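Local structure of hydroxyethylthiazole kinase (Pyrococcus horikoshii, 3HPD) at residues T29-L37 with H239-Y247. The protein probably phosphorylates the hydroxyl group of 4-methyl-5-(2-hydroxyethyl)thiazole with ATP and magnesium, a step in thiamine diphosphate biosynthesis. Residues are numbered along the deposited sequence; the frame is centred on the assembly and turned at random.
Sequences TTANALLAL and HVKLYDWLY
Tyr243 is a knob in a hole formed by Thr29, Asn32, Ala33 and Ala36, joining two helices of a ribokinase-like fold whose segments 29-37 and 239-247 run the same way at 30°. Their axes approach to 7.8 Å, and Ala36 marks the tight end: its CB lies 3.3 Å from Tyr243 O and also meets the CB atoms of Leu246 and Tyr247. There the backbones touch as well, with Tyr247 CA giving a CA-H...O contact to Ala36 O at 3.1 Å. Leu246 extends the apolar seam, its CD1 resting 4.0 Å from Ala33 CB.

Toward the N-terminal ends the gap is spanned by the tyrosine ring. With CG anti to its own carbonyl carbon (chi1 -56°), the ring reaches helix 27-37 edge first, Thr29 O lying in the ring plane 3.5 Å from Tyr243 CE1. Thr29 OG1 donates a hydrogen bond of 2.9 Å to Tyr243 OH, and His239 NE2, one turn before the tyrosine, binds the same OH at 2.7 Å. Two bonds thus grip the phenol oxygen. A phenylalanine in its place would probably leave the Thr29 hydroxyl and His239 NE2 without their shared partner.

Asn32 OD1 bonds to Thr191 N of the second subunit. Within the chain itself, Met196 of helix 193-205 packs against Thr29, His239 and Tyr243, and the Thr29 side chain is about 6 Å from that of Gly192, a predicted substrate-binding residue, consistent with knob-into-hole packing of near-parallel helices close to the probable thiazole site of the kinase.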
loop_
_atom_site.group_PDB
_atom_site.type_symbol
_atom_site.label_atom_id
_atom_site.label_comp_id
_atom_site.label_asym_id
_atom_site.label_seq_id
_atom_site.Cartn_x
_atom_site.Cartn_y
_atom_site.Cartn_z
ATOM N N THR A 29 -3.559 -4.431 -1.484
ATOM C CA THR A 29 -3.394 -5.729 -2.065
ATOM C C THR A 29 -4.563 -6.702 -1.762
ATOM O O THR A 29 -5.137 -7.302 -2.684
ATOM C CB THR A 29 -1.998 -6.193 -1.589
ATOM O OG1 THR A 29 -1.113 -6.293 -2.710
ATOM C CG2 THR A 29 -2.075 -7.411 -0.802
ATOM N N THR A 30 -4.960 -6.832 -0.499
ATOM C CA THR A 30 -6.070 -7.730 -0.167
ATOM C C THR A 30 -7.421 -7.148 -0.585
ATOM O O THR A 30 -8.361 -7.892 -0.887
ATOM C CB THR A 30 -6.105 -8.070 1.346
ATOM O OG1 THR A 30 -6.223 -6.868 2.117
ATOM C CG2 THR A 30 -4.836 -8.808 1.751
ATOM N N ALA A 31 -7.518 -5.821 -0.607
ATOM C CA ALA A 31 -8.753 -5.164 -1.017
ATOM C C ALA A 31 -8.989 -5.452 -2.494
ATOM O O ALA A 31 -10.100 -5.794 -2.900
ATOM C CB ALA A 31 -8.659 -3.662 -0.794
ATOM N N ASN A 32 -7.938 -5.315 -3.298
ATOM C CA ASN A 32 -8.059 -5.572 -4.722
ATOM C C ASN A 32 -8.245 -7.049 -5.034
ATOM O O ASN A 32 -8.859 -7.399 -6.041
ATOM C CB ASN A 32 -6.855 -5.011 -5.478
ATOM C CG ASN A 32 -6.983 -3.526 -5.735
ATOM O OD1 ASN A 32 -8.083 -3.029 -5.986
ATOM N ND2 ASN A 32 -5.864 -2.812 -5.688
ATOM N N ALA A 33 -7.719 -7.920 -4.179
ATOM C CA ALA A 33 -7.888 -9.351 -4.391
ATOM C C ALA A 33 -9.372 -9.668 -4.195
ATOM O O ALA A 33 -9.968 -10.415 -4.974
ATOM C CB ALA A 33 -7.033 -10.143 -3.403
ATOM N N LEU A 34 -9.969 -9.090 -3.156
ATOM C CA LEU A 34 -11.385 -9.311 -2.886
ATOM C C LEU A 34 -12.257 -8.762 -4.013
ATOM O O LEU A 34 -13.204 -9.418 -4.441
ATOM C CB LEU A 34 -11.783 -8.669 -1.551
ATOM C CG LEU A 34 -11.468 -9.519 -0.316
ATOM C CD1 LEU A 34 -11.506 -8.670 0.946
ATOM C CD2 LEU A 34 -12.472 -10.662 -0.233
ATOM N N LEU A 35 -11.942 -7.565 -4.499
ATOM C CA LEU A 35 -12.730 -6.979 -5.587
ATOM C C LEU A 35 -12.633 -7.818 -6.864
ATOM O O LEU A 35 -13.627 -8.018 -7.559
ATOM C CB LEU A 35 -12.271 -5.546 -5.878
ATOM C CG LEU A 35 -12.657 -4.474 -4.851
ATOM C CD1 LEU A 35 -11.970 -3.164 -5.220
ATOM C CD2 LEU A 35 -14.170 -4.293 -4.810
ATOM N N ALA A 36 -11.438 -8.310 -7.172
ATOM C CA ALA A 36 -11.251 -9.123 -8.372
ATOM C C ALA A 36 -12.072 -10.407 -8.290
ATOM O O ALA A 36 -12.662 -10.838 -9.283
ATOM C CB ALA A 36 -9.769 -9.457 -8.558
ATOM N N LEU A 37 -12.112 -11.018 -7.108
ATOM C CA LEU A 37 -12.863 -12.259 -6.917
ATOM C C LEU A 37 -14.366 -12.043 -7.082
ATOM O O LEU A 37 -15.081 -12.924 -7.564
ATOM C CB LEU A 37 -12.599 -12.841 -5.524
ATOM C CG LEU A 37 -13.313 -14.164 -5.218
ATOM C CD1 LEU A 37 -12.617 -15.297 -5.958
ATOM C CD2 LEU A 37 -13.306 -14.430 -3.721
ATOM N N HIS A 239 2.574 -10.624 -10.027
ATOM C CA HIS A 239 1.693 -10.061 -9.002
ATOM C C HIS A 239 0.440 -9.471 -9.651
ATOM O O HIS A 239 -0.680 -9.709 -9.195
ATOM C CB HIS A 239 2.435 -8.965 -8.221
ATOM C CG HIS A 239 1.630 -8.349 -7.116
ATOM N ND1 HIS A 239 2.030 -7.208 -6.454
ATOM C CD2 HIS A 239 0.454 -8.717 -6.551
ATOM C CE1 HIS A 239 1.135 -6.898 -5.532
ATOM N NE2 HIS A 239 0.169 -7.800 -5.570
ATOM N N VAL A 240 0.638 -8.702 -10.718
ATOM C CA VAL A 240 -0.465 -8.072 -11.435
ATOM C C VAL A 240 -1.451 -9.108 -11.984
ATOM O O VAL A 240 -2.671 -8.937 -11.890
ATOM C CB VAL A 240 0.059 -7.209 -12.618
ATOM C CG1 VAL A 240 -1.104 -6.720 -13.468
ATOM C CG2 VAL A 240 0.855 -6.022 -12.091
ATOM N N LYS A 241 -0.919 -10.181 -12.554
ATOM C CA LYS A 241 -1.752 -11.229 -13.132
ATOM C C LYS A 241 -2.572 -12.015 -12.113
ATOM O O LYS A 241 -3.542 -12.680 -12.480
ATOM C CB LYS A 241 -0.890 -12.186 -13.955
ATOM C CG LYS A 241 -0.276 -11.549 -15.196
ATOM C CD LYS A 241 -1.340 -11.237 -16.247
ATOM C CE LYS A 241 -0.718 -10.670 -17.516
ATOM N NZ LYS A 241 -1.697 -10.578 -18.635
ATOM N N LEU A 242 -2.197 -11.953 -10.839
ATOM C CA LEU A 242 -2.961 -12.662 -9.816
ATOM C C LEU A 242 -4.382 -12.098 -9.760
ATOM O O LEU A 242 -5.358 -12.847 -9.694
ATOM C CB LEU A 242 -2.291 -12.530 -8.441
ATOM C CG LEU A 242 -0.948 -13.257 -8.263
ATOM C CD1 LEU A 242 -0.385 -12.972 -6.871
ATOM C CD2 LEU A 242 -1.145 -14.758 -8.464
ATOM N N TYR A 243 -4.494 -10.772 -9.797
ATOM C CA TYR A 243 -5.799 -10.114 -9.759
ATOM C C TYR A 243 -6.576 -10.421 -11.028
ATOM O O TYR A 243 -7.789 -10.624 -10.985
ATOM C CB TYR A 243 -5.620 -8.602 -9.632
ATOM C CG TYR A 243 -4.787 -8.215 -8.441
ATOM C CD1 TYR A 243 -5.311 -8.279 -7.148
ATOM C CD2 TYR A 243 -3.456 -7.830 -8.597
ATOM C CE1 TYR A 243 -4.528 -7.972 -6.037
ATOM C CE2 TYR A 243 -2.661 -7.519 -7.489
ATOM C CZ TYR A 243 -3.205 -7.591 -6.215
ATOM O OH TYR A 243 -2.436 -7.268 -5.117
ATOM N N ASP A 244 -5.876 -10.437 -12.159
ATOM C CA ASP A 244 -6.525 -10.724 -13.431
ATOM C C ASP A 244 -7.217 -12.074 -13.381
ATOM O O ASP A 244 -8.366 -12.207 -13.807
ATOM C CB ASP A 244 -5.509 -10.729 -14.577
ATOM C CG ASP A 244 -5.059 -9.337 -14.963
ATOM O OD1 ASP A 244 -5.522 -8.359 -14.339
ATOM O OD2 ASP A 244 -4.243 -9.221 -15.898
ATOM N N TRP A 245 -6.525 -13.074 -12.847
ATOM C CA TRP A 245 -7.105 -14.403 -12.789
ATOM C C TRP A 245 -8.102 -14.663 -11.673
ATOM O O TRP A 245 -8.935 -15.560 -11.788
ATOM C CB TRP A 245 -5.995 -15.454 -12.825
ATOM C CG TRP A 245 -5.520 -15.595 -14.233
ATOM C CD1 TRP A 245 -4.416 -15.016 -14.797
ATOM C CD2 TRP A 245 -6.245 -16.204 -15.304
ATOM N NE1 TRP A 245 -4.418 -15.220 -16.161
ATOM C CE2 TRP A 245 -5.531 -15.946 -16.497
ATOM C CE3 TRP A 245 -7.436 -16.940 -15.374
ATOM C CZ2 TRP A 245 -5.972 -16.397 -17.747
ATOM C CZ3 TRP A 245 -7.873 -17.388 -16.617
ATOM C CH2 TRP A 245 -7.142 -17.114 -17.785
ATOM N N LEU A 246 -8.044 -13.888 -10.599
ATOM C CA LEU A 246 -9.029 -14.067 -9.535
ATOM C C LEU A 246 -10.362 -13.614 -10.125
ATOM O O LEU A 246 -11.433 -14.043 -9.694
ATOM C CB LEU A 246 -8.676 -13.216 -8.312
ATOM C CG LEU A 246 -7.574 -13.812 -7.437
ATOM C CD1 LEU A 246 -7.238 -12.854 -6.299
ATOM C CD2 LEU A 246 -8.047 -15.164 -6.887
ATOM N N TYR A 247 -10.268 -12.752 -11.132
ATOM C CA TYR A 247 -11.427 -12.205 -11.833
ATOM C C TYR A 247 -11.882 -13.129 -12.968
ATOM O O TYR A 247 -13.078 -13.354 -13.156
ATOM C CB TYR A 247 -11.058 -10.839 -12.416
ATOM C CG TYR A 247 -12.143 -10.155 -13.218
ATOM C CD1 TYR A 247 -13.186 -9.474 -12.589
ATOM C CD2 TYR A 247 -12.106 -10.158 -14.612
ATOM C CE1 TYR A 247 -14.161 -8.808 -13.330
ATOM C CE2 TYR A 247 -13.076 -9.496 -15.363
ATOM C CZ TYR A 247 -14.098 -8.822 -14.716
ATOM O OH TYR A 247 -15.048 -8.151 -15.459
#